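Local coordinates for arsenate reductase (arsC) (Archaeoglobus fulgidus, PDB 1Y1L) that reduces arsenate to arsenite in arsenical detoxification, using a fold of the low molecular weight phosphotyrosine protein phosphatase family, at the interface of chains A and B. Coordinates in Å, arbitrary orientation; residue numbers count along the deposited sequence, not the author numbering. Chains: chain A/B, arsenate reductase (arsC).

The interface of chains A and B. Residues chain A 88-92; chain B 89-93.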
loop_
_atom_site.group_PDB
_atom_site.type_symbol
_atom_site.label_atom_id
_atom_site.label_comp_id
_atom_site.label_asym_id
_atom_site.label_seq_id
_atom_site.Cartn_x
_atom_site.Cartn_y
_atom_site.Cartn_z
ATOM N N ASP A 88 2.104 10.501 2.643
ATOM C CA ASP A 88 3.463 9.923 2.702
ATOM C C ASP A 88 3.903 10.082 4.196
ATOM O O ASP A 88 5.055 9.849 4.544
ATOM C CB ASP A 88 4.424 10.634 1.741
ATOM C CG ASP A 88 4.146 10.193 0.301
ATOM O OD1 ASP A 88 3.516 10.947 -0.475
ATOM O OD2 ASP A 88 4.517 9.086 -0.145
ATOM N N LYS A 89 2.966 10.502 5.058
ATOM C CA LYS A 89 3.175 10.664 6.512
ATOM C C LYS A 89 3.274 9.314 7.240
ATOM O O LYS A 89 3.059 8.252 6.644
ATOM C CB LYS A 89 1.997 11.421 7.130
ATOM C CG LYS A 89 2.138 12.928 7.155
ATOM C CD LYS A 89 3.136 13.392 8.216
ATOM C CE LYS A 89 3.123 14.912 8.382
ATOM N NZ LYS A 89 3.911 15.344 9.570
ATOM N N PRO A 90 3.559 9.335 8.550
ATOM C CA PRO A 90 3.664 8.080 9.300
ATOM C C PRO A 90 2.313 7.544 9.749
ATOM O O PRO A 90 1.504 8.287 10.305
ATOM C CB PRO A 90 4.528 8.472 10.495
ATOM C CG PRO A 90 4.118 9.869 10.742
ATOM C CD PRO A 90 4.053 10.461 9.354
ATOM N N VAL A 91 2.076 6.259 9.498
ATOM C CA VAL A 91 0.825 5.609 9.875
ATOM C C VAL A 91 1.014 4.133 10.250
ATOM O O VAL A 91 1.745 3.402 9.578
ATOM C CB VAL A 91 -0.290 5.774 8.775
ATOM C CG1 VAL A 91 0.243 6.448 7.520
ATOM C CG2 VAL A 91 -0.917 4.440 8.441
ATOM N N THR A 92 0.385 3.718 11.349
ATOM C CA THR A 92 0.459 2.334 11.823
ATOM C C THR A 92 -0.870 1.615 11.561
ATOM O O THR A 92 -1.829 2.213 11.054
ATOM C CB THR A 92 0.743 2.255 13.333
ATOM O OG1 THR A 92 1.668 3.277 13.718
ATOM C CG2 THR A 92 1.354 0.916 13.681
ATOM N N LYS B 89 3.398 -2.224 11.366
ATOM C CA LYS B 89 4.082 -1.206 12.198
ATOM C C LYS B 89 4.042 0.215 11.588
ATOM O O LYS B 89 3.628 0.399 10.433
ATOM C CB LYS B 89 5.558 -1.582 12.373
ATOM C CG LYS B 89 5.868 -2.472 13.559
ATOM C CD LYS B 89 5.770 -1.713 14.877
ATOM C CE LYS B 89 6.333 -2.538 16.023
ATOM N NZ LYS B 89 6.402 -1.754 17.285
ATOM N N PRO B 90 4.486 1.238 12.352
ATOM C CA PRO B 90 4.482 2.613 11.831
ATOM C C PRO B 90 5.661 2.892 10.884
ATOM O O PRO B 90 6.815 2.586 11.213
ATOM C CB PRO B 90 4.567 3.458 13.109
ATOM C CG PRO B 90 5.393 2.630 13.990
ATOM C CD PRO B 90 4.815 1.243 13.788
ATOM N N VAL B 91 5.360 3.456 9.711
ATOM C CA VAL B 91 6.377 3.776 8.717
ATOM C C VAL B 91 6.035 5.026 7.921
ATOM O O VAL B 91 4.895 5.179 7.467
ATOM C CB VAL B 91 6.655 2.577 7.740
ATOM C CG1 VAL B 91 5.707 1.430 7.982
ATOM C CG2 VAL B 91 6.583 3.014 6.289
ATOM N N THR B 92 7.021 5.919 7.765
ATOM C CA THR B 92 6.843 7.166 7.000
ATOM C C THR B 92 7.587 7.073 5.671
ATOM O O THR B 92 8.309 6.104 5.418
ATOM C CB THR B 92 7.393 8.397 7.727
ATOM O OG1 THR B 92 7.169 8.282 9.134
ATOM C CG2 THR B 92 6.684 9.636 7.233
ATOM N N ARG B 93 7.445 8.099 4.838
ATOM C CA ARG B 93 8.091 8.134 3.528
ATOM C C ARG B 93 8.736 9.483 3.245
ATOM O O ARG B 93 8.074 10.523 3.296
ATOM C CB ARG B 93 7.058 7.843 2.442
ATOM C CG ARG B 93 6.402 6.483 2.571
ATOM C CD ARG B 93 5.301 6.306 1.555
ATOM N NE ARG B 93 4.714 4.972 1.618
ATOM C CZ ARG B 93 3.425 4.705 1.414
ATOM N NH1 ARG B 93 2.995 3.450 1.493
ATOM N NH2 ARG B 93 2.565 5.685 1.143
#
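Two copies of the strand 91-95 meet antiparallel about a two-fold axis in the deposited assembly, which need not be the biological one. A:Val91 bridges B:Val91 at the centre, where beta-branched valine suits the extended backbone, and each contact recurs with the chains exchanged. Toward one end, the backbone N of B:Arg93 donates a hydrogen bond to the carbonyl O of A:Asp88 at 3.0 Å. The donor lies in the carbonyl plane, although the bond is bent to 139° at the hydrogen.

B:Arg93 can be followed outward from there. Its CB lies 3.5 Å from the A:Asp88 carbonyl O and also packs on CB of that residue. CG stands anti to the carbonyl carbon (chi1 -61°) and borders the same oxygen more distantly; the chain then runs extended to NE. On the way CD lies 3.4 Å from OD2 of the A:Asp88 carboxylate, while NH2 of the guanidinium remains 4.1 Å from the same OD2. At that distance the charged atoms are not in contact, though the opposite charges probably attract weakly. The two side chains cross nearly at right angles, their charged planes 67° apart. Arginine suits this place because its methylenes lie along the aspartate while its guanidinium stays nearby; aspartate offers a carbonyl to the amide and probably a complementary charge.

Between this end and the centre, B:Thr92 lies alongside A:Pro90, both pointing the same way. Its methyl CG2, anti to the backbone N, packs 3.5 Å from ring carbon CD of A:Pro90, and its hydroxyl OG1 faces CB of the ring. Proline offers a compact apolar surface, and the beta-branched threonine suits the extended strand.

The patch thus lies where the loop carrying residues 88-90 enters strand 91-95.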